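PDB 1XKL: salicylic acid-binding protein 2 from Nicotiana tabacum, which hydrolyses methyl salicylate to salicylate and methanol, supplying the active signal for systemic acquired resistance in plant innate immunity. Local coordinates for residues R53-Y58 and E184-A189; A90-P95 and Y191-R196; L132-L137 and M149-K154. All blocks are in the same frame, centred on the assembly; numbering follows the deposited sequence.

Interaction 1 (R53-Y58 and E184-A189)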
loop_
_atom_site.group_PDB
_atom_site.type_symbol
_atom_site.label_atom_id
_atom_site.label_comp_id
_atom_site.label_asym_id
_atom_site.label_seq_id
_atom_site.Cartn_x
_atom_site.Cartn_y
_atom_site.Cartn_z
ATOM N N ARG A 53 -13.363 10.893 -23.755
ATOM C CA ARG A 53 -14.069 12.134 -23.485
ATOM C C ARG A 53 -15.360 12.282 -24.281
ATOM O O ARG A 53 -16.131 13.202 -24.034
ATOM C CB ARG A 53 -13.132 13.313 -23.718
ATOM C CG ARG A 53 -12.205 13.135 -24.901
ATOM C CD ARG A 53 -10.997 14.062 -24.803
ATOM N NE ARG A 53 -9.802 13.403 -24.264
ATOM C CZ ARG A 53 -9.673 12.944 -23.021
ATOM N NH1 ARG A 53 -10.669 13.055 -22.155
ATOM N NH2 ARG A 53 -8.529 12.393 -22.636
ATOM N N THR A 54 -15.602 11.368 -25.220
ATOM C CA THR A 54 -16.824 11.391 -26.031
ATOM C C THR A 54 -17.409 9.985 -26.166
ATOM O O THR A 54 -16.697 8.982 -26.018
ATOM C CB THR A 54 -16.570 11.899 -27.469
ATOM O OG1 THR A 54 -15.812 10.923 -28.199
ATOM C CG2 THR A 54 -15.819 13.221 -27.450
ATOM N N LEU A 55 -18.702 9.909 -26.471
ATOM C CA LEU A 55 -19.343 8.612 -26.636
ATOM C C LEU A 55 -18.673 7.866 -27.787
ATOM O O LEU A 55 -18.576 6.636 -27.773
ATOM C CB LEU A 55 -20.839 8.770 -26.927
ATOM C CG LEU A 55 -21.606 7.446 -27.075
ATOM C CD1 LEU A 55 -21.575 6.698 -25.749
ATOM C CD2 LEU A 55 -23.036 7.719 -27.496
ATOM N N TYR A 56 -18.192 8.615 -28.774
ATOM C CA TYR A 56 -17.530 8.005 -29.919
ATOM C C TYR A 56 -16.268 7.226 -29.525
ATOM O O TYR A 56 -16.038 6.132 -30.035
ATOM C CB TYR A 56 -17.194 9.068 -30.973
ATOM C CG TYR A 56 -16.698 8.477 -32.273
ATOM C CD1 TYR A 56 -15.360 8.108 -32.429
ATOM C CD2 TYR A 56 -17.577 8.224 -33.323
ATOM C CE1 TYR A 56 -14.911 7.499 -33.595
ATOM C CE2 TYR A 56 -17.141 7.616 -34.494
ATOM C CZ TYR A 56 -15.806 7.254 -34.624
ATOM O OH TYR A 56 -15.369 6.635 -35.773
ATOM N N ASP A 57 -15.458 7.783 -28.624
ATOM C CA ASP A 57 -14.234 7.105 -28.176
ATOM C C ASP A 57 -14.599 5.817 -27.435
ATOM O O ASP A 57 -13.899 4.813 -27.528
ATOM C CB ASP A 57 -13.424 7.973 -27.200
ATOM C CG ASP A 57 -12.941 9.278 -27.810
ATOM O OD1 ASP A 57 -12.792 9.359 -29.048
ATOM O OD2 ASP A 57 -12.688 10.221 -27.031
ATOM N N TYR A 58 -15.686 5.877 -26.672
ATOM C CA TYR A 58 -16.166 4.744 -25.892
ATOM C C TYR A 58 -16.725 3.632 -26.780
ATOM O O TYR A 58 -16.592 2.448 -26.463
ATOM C CB TYR A 58 -17.232 5.242 -24.909
ATOM C CG TYR A 58 -17.902 4.188 -24.059
ATOM C CD1 TYR A 58 -17.156 3.207 -23.394
ATOM C CD2 TYR A 58 -19.288 4.200 -23.881
ATOM C CE1 TYR A 58 -17.783 2.267 -22.571
ATOM C CE2 TYR A 58 -19.921 3.273 -23.066
ATOM C CZ TYR A 58 -19.170 2.310 -22.413
ATOM O OH TYR A 58 -19.811 1.398 -21.598
ATOM N N GLU A 184 -21.545 15.614 -20.968
ATOM C CA GLU A 184 -20.888 16.758 -21.591
ATOM C C GLU A 184 -20.839 16.644 -23.110
ATOM O O GLU A 184 -21.349 17.508 -23.821
ATOM C CB GLU A 184 -19.463 16.915 -21.049
ATOM C CG GLU A 184 -18.726 18.113 -21.627
ATOM C CD GLU A 184 -19.386 19.433 -21.263
ATOM O OE1 GLU A 184 -19.143 20.438 -21.967
ATOM O OE2 GLU A 184 -20.149 19.464 -20.272
ATOM N N ASP A 185 -20.219 15.577 -23.602
ATOM C CA ASP A 185 -20.108 15.349 -25.038
ATOM C C ASP A 185 -21.476 15.278 -25.711
ATOM O O ASP A 185 -21.699 15.896 -26.752
ATOM C CB ASP A 185 -19.347 14.045 -25.308
ATOM C CG ASP A 185 -19.366 13.647 -26.772
ATOM O OD1 ASP A 185 -18.946 14.459 -27.618
ATOM O OD2 ASP A 185 -19.802 12.518 -27.079
ATOM N N LEU A 186 -22.392 14.535 -25.105
ATOM C CA LEU A 186 -23.726 14.359 -25.666
ATOM C C LEU A 186 -24.605 15.610 -25.702
ATOM O O LEU A 186 -25.580 15.663 -26.451
ATOM C CB LEU A 186 -24.456 13.234 -24.924
ATOM C CG LEU A 186 -23.850 11.839 -25.121
ATOM C CD1 LEU A 186 -24.580 10.825 -24.262
ATOM C CD2 LEU A 186 -23.940 11.452 -26.594
ATOM N N SER A 187 -24.261 16.616 -24.905
ATOM C CA SER A 187 -25.047 17.843 -24.868
ATOM C C SER A 187 -24.639 18.840 -25.952
ATOM O O SER A 187 -25.394 19.759 -26.274
ATOM C CB SER A 187 -24.929 18.511 -23.494
ATOM O OG SER A 187 -23.608 18.972 -23.259
ATOM N N LYS A 188 -23.453 18.656 -26.523
ATOM C CA LYS A 188 -22.973 19.566 -27.554
ATOM C C LYS A 188 -22.628 18.873 -28.863
ATOM O O LYS A 188 -22.208 19.518 -29.824
ATOM C CB LYS A 188 -21.757 20.338 -27.039
ATOM C CG LYS A 188 -20.718 19.464 -26.364
ATOM C CD LYS A 188 -19.501 20.265 -25.902
ATOM C CE LYS A 188 -19.827 21.206 -24.740
ATOM N NZ LYS A 188 -20.736 22.332 -25.114
ATOM N N ALA A 189 -22.807 17.559 -28.903
ATOM C CA ALA A 189 -22.522 16.796 -30.111
ATOM C C ALA A 189 -23.787 16.107 -30.624
ATOM O O ALA A 189 -24.360 15.260 -29.939
ATOM C CB ALA A 189 -21.433 15.758 -29.825
HETATM O O HOH W 1 -18.244 13.579 -22.007
#
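D185 holds its CG anti to the backbone N (chi1 172°). This sends the carboxylate off helix 183-188 toward the start of helix 55-67. T54, the N-cap residue of helix 55-67, has OG1 in the crowded position between its own N and carbonyl carbon (chi1 70°). There OG1 accepts from D57 N at 3.2 Å, and the first turn is capped from within. The same torsion swings CG2 of T54 to the carboxylate, with CB beside it; the two side chains cross obliquely. T54 CG2 lies 3.4 Å from D185 OD1, and T54 CB lies 3.3 Å from D185 OD2.

The main bond runs from L55 N to D185 OD2, 2.9 Å long and fairly straight at 163°. The N-H reaches OD2 from above the carboxylate plane. OD2 has a second donor close by, the phenol OH of Y191, so two bonds grip this buried oxygen. A water adds a further bridge between the two backbones. It donates to R53 O over 3.0 Å and accepts from D185 N, which belongs to the first turn of its own helix.

Beside this polar seam the leucines close the contact. L55 CD2 meets L186 CD2 at 3.9 Å, tip to tip, with the chains crossing obliquely. L55 also packs on N86 and L89 of helix 83-93, so the leucine pair sits against a third helix.

Two side chains thus accept from the first turn of helix 55-67: T54 caps it by taking D57 N, and D185, from a distant part of the chain, takes L55 N. The D185 carboxylate faces the N-terminal end of helix 55-67, the positive end of its dipole. That position and the two donors on OD2 would favour the charged form of D185 and probably lower its pKa.

Interaction 2 (A90-P95 and Y191-R196)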
loop_
_atom_site.group_PDB
_atom_site.type_symbol
_atom_site.label_atom_id
_atom_site.label_comp_id
_atom_site.label_asym_id
_atom_site.label_seq_id
_atom_site.Cartn_x
_atom_site.Cartn_y
_atom_site.Cartn_z
ATOM N N ALA A 90 -23.726 3.115 -34.202
ATOM C CA ALA A 90 -23.593 2.058 -35.201
ATOM C C ALA A 90 -24.715 2.157 -36.229
ATOM O O ALA A 90 -24.486 1.986 -37.428
ATOM C CB ALA A 90 -23.608 0.687 -34.526
HETATM N N MSE A 91 -25.925 2.426 -35.748
HETATM C CA MSE A 91 -27.100 2.572 -36.608
HETATM C C MSE A 91 -26.941 3.807 -37.486
HETATM O O MSE A 91 -27.410 3.836 -38.622
HETATM C CB MSE A 91 -28.361 2.719 -35.746
HETATM C CG MSE A 91 -28.645 1.513 -34.866
HETATM SE SE MSE A 91 -29.628 1.879 -33.232
HETATM C CE MSE A 91 -31.395 2.238 -33.976
ATOM N N GLU A 92 -26.283 4.833 -36.959
ATOM C CA GLU A 92 -26.092 6.060 -37.728
ATOM C C GLU A 92 -25.082 5.857 -38.851
ATOM O O GLU A 92 -25.284 6.335 -39.967
ATOM C CB GLU A 92 -25.626 7.199 -36.817
ATOM C CG GLU A 92 -25.464 8.555 -37.510
ATOM C CD GLU A 92 -26.771 9.096 -38.078
ATOM O OE1 GLU A 92 -27.837 8.785 -37.514
ATOM O OE2 GLU A 92 -26.729 9.846 -39.076
ATOM N N LYS A 93 -24.009 5.127 -38.558
ATOM C CA LYS A 93 -22.948 4.887 -39.530
ATOM C C LYS A 93 -23.142 3.701 -40.474
ATOM O O LYS A 93 -22.705 3.744 -41.620
ATOM C CB LYS A 93 -21.614 4.713 -38.798
ATOM C CG LYS A 93 -20.987 5.999 -38.312
ATOM C CD LYS A 93 -20.353 6.755 -39.471
ATOM C CE LYS A 93 -19.714 8.050 -38.996
ATOM N NZ LYS A 93 -18.585 7.809 -38.050
ATOM N N TYR A 94 -23.783 2.642 -39.992
ATOM C CA TYR A 94 -23.993 1.443 -40.800
ATOM C C TYR A 94 -25.450 0.988 -40.697
ATOM O O TYR A 94 -25.731 -0.147 -40.302
ATOM C CB TYR A 94 -23.073 0.326 -40.299
ATOM C CG TYR A 94 -21.624 0.734 -40.179
ATOM C CD1 TYR A 94 -20.780 0.700 -41.286
ATOM C CD2 TYR A 94 -21.106 1.188 -38.965
ATOM C CE1 TYR A 94 -19.459 1.109 -41.198
ATOM C CE2 TYR A 94 -19.779 1.604 -38.862
ATOM C CZ TYR A 94 -18.961 1.561 -39.991
ATOM O OH TYR A 94 -17.658 2.002 -39.932
ATOM N N PRO A 95 -26.398 1.862 -41.071
ATOM C CA PRO A 95 -27.814 1.497 -40.992
ATOM C C PRO A 95 -28.225 0.291 -41.828
ATOM O O PRO A 95 -29.065 -0.504 -41.406
ATOM C CB PRO A 95 -28.525 2.774 -41.434
ATOM C CG PRO A 95 -27.547 3.382 -42.393
ATOM C CD PRO A 95 -26.232 3.198 -41.671
ATOM N N TYR A 191 -25.400 13.498 -32.837
ATOM C CA TYR A 191 -24.982 12.262 -33.487
ATOM C C TYR A 191 -25.948 11.571 -34.446
ATOM O O TYR A 191 -25.597 11.252 -35.584
ATOM C CB TYR A 191 -24.595 11.246 -32.413
ATOM C CG TYR A 191 -23.283 11.500 -31.711
ATOM C CD1 TYR A 191 -22.072 11.381 -32.391
ATOM C CD2 TYR A 191 -23.244 11.776 -30.346
ATOM C CE1 TYR A 191 -20.852 11.517 -31.723
ATOM C CE2 TYR A 191 -22.033 11.913 -29.669
ATOM C CZ TYR A 191 -20.842 11.778 -30.361
ATOM O OH TYR A 191 -19.652 11.866 -29.675
ATOM N N PHE A 192 -27.158 11.332 -33.966
ATOM C CA PHE A 192 -28.169 10.602 -34.714
ATOM C C PHE A 192 -29.111 11.432 -35.572
ATOM O O PHE A 192 -29.518 12.523 -35.183
ATOM C CB PHE A 192 -28.976 9.788 -33.711
ATOM C CG PHE A 192 -28.186 9.401 -32.498
ATOM C CD1 PHE A 192 -27.127 8.501 -32.606
ATOM C CD2 PHE A 192 -28.487 9.938 -31.253
ATOM C CE1 PHE A 192 -26.370 8.149 -31.494
ATOM C CE2 PHE A 192 -27.737 9.595 -30.130
ATOM C CZ PHE A 192 -26.678 8.690 -30.250
ATOM N N THR A 193 -29.458 10.895 -36.737
ATOM C CA THR A 193 -30.370 11.565 -37.655
ATOM C C THR A 193 -31.462 10.580 -38.064
ATOM O O THR A 193 -31.270 9.366 -38.005
ATOM C CB THR A 193 -29.643 12.058 -38.919
ATOM O OG1 THR A 193 -29.223 10.933 -39.697
ATOM C CG2 THR A 193 -28.422 12.891 -38.540
ATOM N N ASP A 194 -32.608 11.110 -38.472
ATOM C CA ASP A 194 -33.744 10.293 -38.879
ATOM C C ASP A 194 -33.429 9.503 -40.147
ATOM O O ASP A 194 -33.827 8.347 -40.295
ATOM C CB ASP A 194 -34.948 11.198 -39.135
ATOM C CG ASP A 194 -36.231 10.425 -39.352
ATOM O OD1 ASP A 194 -37.144 10.988 -39.992
ATOM O OD2 ASP A 194 -36.336 9.276 -38.880
ATOM N N GLU A 195 -32.710 10.142 -41.056
ATOM C CA GLU A 195 -32.354 9.532 -42.322
ATOM C C GLU A 195 -31.563 8.236 -42.174
ATOM O O GLU A 195 -31.794 7.271 -42.903
ATOM C CB GLU A 195 -31.547 10.524 -43.156
ATOM C CG GLU A 195 -31.501 10.193 -44.628
ATOM C CD GLU A 195 -32.880 10.203 -45.257
ATOM O OE1 GLU A 195 -33.629 11.186 -45.037
ATOM O OE2 GLU A 195 -33.214 9.232 -45.976
ATOM N N ARG A 196 -30.631 8.208 -41.229
ATOM C CA ARG A 196 -29.801 7.026 -41.037
ATOM C C ARG A 196 -30.199 6.267 -39.773
ATOM O O ARG A 196 -30.853 5.224 -39.852
ATOM C CB ARG A 196 -28.330 7.455 -41.010
ATOM C CG ARG A 196 -27.942 8.245 -42.262
ATOM C CD ARG A 196 -26.503 8.755 -42.237
ATOM N NE ARG A 196 -25.524 7.675 -42.278
ATOM C CZ ARG A 196 -25.361 6.833 -43.295
ATOM N NH1 ARG A 196 -26.114 6.935 -44.379
ATOM N NH2 ARG A 196 -24.432 5.888 -43.230
#
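From CB, the side chain of E92 leaves helix 83-93 with CG anti to the backbone N (chi1 -177°). It then bends at chi2 (63°), which turns the carboxylate across the loop 191-196. CG rests on the backbone at Y191, 3.3 Å from Y191 O. CD is about equally near that carbonyl and the hydroxyl of T193. At the tip the two oxygens divide their work. E92 OE1 accepts from T193 N at 2.8 Å, met from above the carboxylate plane, and also from F197 N just beyond the loop segment. E92 OE2 accepts from T193 OG1, again at 2.8 Å, through its syn lone pair. T193 is therefore held by main chain and side chain together, and the carboxylate is fixed in rotation.

R196 crosses E92 at about a right angle. Its CD lies 3.4 Å from E92 OE2, but the charged ends do not pair: E92 OE2 and R196 NE are 4.1 Å apart, and the carboxylate and guanidinium planes are turned by 72°. Instead the chain bends at chi3 and takes the guanidinium to the last carbonyls of the helix. R196 NE makes a short but weak, bent bond to E92 O (2.7 Å). R196 NH2 makes a weak one to K93 O (3.2 Å), which lies at the guanidinium edge. P95 covers one face of the group. A positive group here probably offsets the negative end of the helix dipole.

The contact ties the C-terminal end of helix 83-93 to the loop between helix 183-188 and strand 202-207. Around it, selenomethionine M91 packs on strand 98-104, K93 and Y94 touch M63 of helix 55-67, and F192 lies on M85 and L89 of helix 83-93.

Interaction 3 (L132-L137 and M149-K154). With STH (2-amino-4H-1,3-benzoxathiin-4-ol), chain E.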
loop_
_atom_site.group_PDB
_atom_site.type_symbol
_atom_site.label_atom_id
_atom_site.label_comp_id
_atom_site.label_asym_id
_atom_site.label_seq_id
_atom_site.Cartn_x
_atom_site.Cartn_y
_atom_site.Cartn_z
ATOM N N LEU A 132 -27.307 5.500 -4.522
ATOM C CA LEU A 132 -26.684 4.861 -3.373
ATOM C C LEU A 132 -25.192 5.157 -3.263
ATOM O O LEU A 132 -24.786 6.312 -3.169
ATOM C CB LEU A 132 -26.916 3.345 -3.420
ATOM C CG LEU A 132 -28.365 2.864 -3.301
ATOM C CD1 LEU A 132 -28.404 1.347 -3.242
ATOM C CD2 LEU A 132 -29.005 3.452 -2.060
ATOM N N ASP A 133 -24.373 4.113 -3.285
ATOM C CA ASP A 133 -22.937 4.298 -3.155
ATOM C C ASP A 133 -22.196 4.477 -4.472
ATOM O O ASP A 133 -20.991 4.246 -4.540
ATOM C CB ASP A 133 -22.335 3.120 -2.395
ATOM C CG ASP A 133 -22.590 1.802 -3.084
ATOM O OD1 ASP A 133 -22.061 0.778 -2.610
ATOM O OD2 ASP A 133 -23.320 1.791 -4.100
ATOM N N THR A 134 -22.905 4.884 -5.519
ATOM C CA THR A 134 -22.274 5.092 -6.817
ATOM C C THR A 134 -21.364 6.322 -6.764
ATOM O O THR A 134 -21.727 7.336 -6.170
ATOM C CB THR A 134 -23.327 5.294 -7.914
ATOM O OG1 THR A 134 -24.108 4.099 -8.049
ATOM C CG2 THR A 134 -22.657 5.615 -9.237
ATOM N N GLN A 135 -20.193 6.232 -7.388
ATOM C CA GLN A 135 -19.235 7.332 -7.387
ATOM C C GLN A 135 -19.197 8.170 -8.655
ATOM O O GLN A 135 -19.019 7.651 -9.754
ATOM C CB GLN A 135 -17.818 6.820 -7.142
ATOM C CG GLN A 135 -17.542 6.268 -5.763
ATOM C CD GLN A 135 -16.052 6.107 -5.520
ATOM O OE1 GLN A 135 -15.305 7.095 -5.485
ATOM N NE2 GLN A 135 -15.606 4.862 -5.363
ATOM N N PHE A 136 -19.339 9.478 -8.486
ATOM C CA PHE A 136 -19.287 10.412 -9.601
ATOM C C PHE A 136 -18.077 11.322 -9.381
ATOM O O PHE A 136 -18.118 12.231 -8.551
ATOM C CB PHE A 136 -20.580 11.229 -9.651
ATOM C CG PHE A 136 -21.752 10.473 -10.211
ATOM C CD1 PHE A 136 -21.885 10.301 -11.584
ATOM C CD2 PHE A 136 -22.706 9.908 -9.369
ATOM C CE1 PHE A 136 -22.948 9.572 -12.116
ATOM C CE2 PHE A 136 -23.774 9.176 -9.890
ATOM C CZ PHE A 136 -23.894 9.009 -11.267
ATOM N N LEU A 137 -16.999 11.067 -10.115
ATOM C CA LEU A 137 -15.779 11.862 -9.978
ATOM C C LEU A 137 -15.446 12.625 -11.256
ATOM O O LEU A 137 -15.653 12.129 -12.362
ATOM C CB LEU A 137 -14.602 10.957 -9.603
ATOM C CG LEU A 137 -14.772 10.091 -8.347
ATOM C CD1 LEU A 137 -13.666 9.054 -8.294
ATOM C CD2 LEU A 137 -14.766 10.967 -7.099
HETATM N N MSE A 149 -18.478 7.668 -13.868
HETATM C CA MSE A 149 -19.504 7.019 -13.059
HETATM C C MSE A 149 -19.029 5.614 -12.696
HETATM O O MSE A 149 -18.621 4.852 -13.569
HETATM C CB MSE A 149 -20.819 6.944 -13.847
HETATM C CG MSE A 149 -21.959 6.261 -13.113
HETATM SE SE MSE A 149 -23.612 6.249 -14.159
HETATM C CE MSE A 149 -22.988 5.172 -15.643
ATOM N N PHE A 150 -19.072 5.280 -11.412
ATOM C CA PHE A 150 -18.625 3.965 -10.959
ATOM C C PHE A 150 -19.605 3.372 -9.966
ATOM O O PHE A 150 -19.688 3.814 -8.819
ATOM C CB PHE A 150 -17.230 4.077 -10.328
ATOM C CG PHE A 150 -16.628 2.755 -9.915
ATOM C CD1 PHE A 150 -16.766 1.628 -10.715
ATOM C CD2 PHE A 150 -15.890 2.652 -8.739
ATOM C CE1 PHE A 150 -16.177 0.413 -10.352
ATOM C CE2 PHE A 150 -15.295 1.440 -8.367
ATOM C CZ PHE A 150 -15.442 0.323 -9.176
ATOM N N PHE A 151 -20.362 2.374 -10.416
ATOM C CA PHE A 151 -21.347 1.722 -9.558
ATOM C C PHE A 151 -20.695 1.159 -8.298
ATOM O O PHE A 151 -19.594 0.614 -8.349
ATOM C CB PHE A 151 -22.052 0.583 -10.311
ATOM C CG PHE A 151 -22.810 1.029 -11.529
ATOM C CD1 PHE A 151 -23.329 2.321 -11.608
ATOM C CD2 PHE A 151 -23.040 0.149 -12.582
ATOM C CE1 PHE A 151 -24.065 2.728 -12.719
ATOM C CE2 PHE A 151 -23.775 0.545 -13.697
ATOM C CZ PHE A 151 -24.290 1.842 -13.766
ATOM N N GLY A 152 -21.381 1.308 -7.172
ATOM C CA GLY A 152 -20.872 0.792 -5.919
ATOM C C GLY A 152 -21.554 -0.535 -5.640
ATOM O O GLY A 152 -22.532 -0.873 -6.312
ATOM N N PRO A 153 -21.071 -1.312 -4.660
ATOM C CA PRO A 153 -21.660 -2.612 -4.315
ATOM C C PRO A 153 -23.135 -2.571 -3.897
ATOM O O PRO A 153 -23.912 -3.457 -4.263
ATOM C CB PRO A 153 -20.744 -3.121 -3.201
ATOM C CG PRO A 153 -20.196 -1.853 -2.595
ATOM C CD PRO A 153 -19.901 -1.028 -3.811
ATOM N N LYS A 154 -23.509 -1.553 -3.126
ATOM C CA LYS A 154 -24.891 -1.391 -2.672
ATOM C C LYS A 154 -25.787 -1.144 -3.884
ATOM O O LYS A 154 -26.836 -1.776 -4.041
ATOM C CB LYS A 154 -25.003 -0.197 -1.711
ATOM C CG LYS A 154 -24.058 -0.232 -0.510
ATOM C CD LYS A 154 -24.356 -1.423 0.385
ATOM C CE LYS A 154 -23.420 -1.469 1.594
ATOM N NZ LYS A 154 -23.586 -0.288 2.511
HETATM C C8 STH E . -26.165 2.886 -17.343
HETATM O O8 STH E . -25.767 4.012 -17.994
HETATM C C1 STH E . -27.094 2.939 -16.177
HETATM C C2 STH E . -27.490 1.679 -15.498
HETATM C C3 STH E . -28.376 1.733 -14.385
HETATM C C4 STH E . -28.861 2.991 -13.907
HETATM C C5 STH E . -28.479 4.209 -14.550
HETATM C C6 STH E . -27.602 4.186 -15.655
HETATM C C7 STH E . -26.449 0.330 -17.241
HETATM O O2 STH E . -27.035 0.414 -15.952
HETATM N N7 STH E . -25.585 -0.756 -17.241
HETATM S S7 STH E . -25.700 1.644 -17.804
#
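F150 O is held by one hydrogen bond and one weaker CA-H...O contact. Q135 N donates to it at 2.9 Å in an almost straight bond (175°), and T134 CA makes the weaker contact at 3.5 Å. The return bond, from F150 N to Q135 O, is also 2.9 Å and lies in the carbonyl plane. Q135 and F150 thus form an antiparallel hydrogen-bonded pair, with their side chains side by side on one face. F136 and M149 follow as a non-hydrogen-bonded pair on the other face. There selenomethionine M149 runs alongside the F136 ring, its CG 3.6 Å from F136 CE1. Its SE sits obliquely 5.0 Å from the F136 ring centroid, a Met-aromatic contact.

The strands are those of the beta hairpin 135-138/147-150. It belongs to the excursion between core strands 98-104 and 202-207, where alpha/beta hydrolases commonly carry their cap.

M149 of the hairpin and F151 just after it line the pocket. Extended through chi1 and chi2 and bent at chi3, M149 brings its CE to 3.8 Å from STH O8. F151 brings the tip of its ring to the bound group, with F151 CZ 3.6 Å from STH C2. M149 also packs on A13, a salicylate-binding residue.

Past the hairpin, the chain turns at G152, the N-cap residue of helix 153-160. D133 supplies the acceptors for this helix start. With its CG in the crowded position (chi1 59°), the carboxylate lies against G152 CA and across K154. D133 OD1 accepts from K154 N at 2.8 Å, and D133 OD2 accepts from F155 N.

The six segments lie along the chain in the order 53-58, 90-95, 132-137, 149-154, 184-189, 191-196. Interactions 1 and 2 therefore cross, and interaction 3 is a short-range contact within the span of both. Interactions 1 and 2 have centres about 16 Å apart. They fasten the return path, helix 183-188 and the loop after it, to helices 55-67 and 83-93 beside the parallel sheet. They meet directly, since Y191 of the second reaches D185 and L186 of the first. Interaction 3 is centred about 21 Å from interaction 1 and about 32 Å from interaction 2, at the pocket. The excursion that contributes pocket walls is thus anchored to the core where it returns.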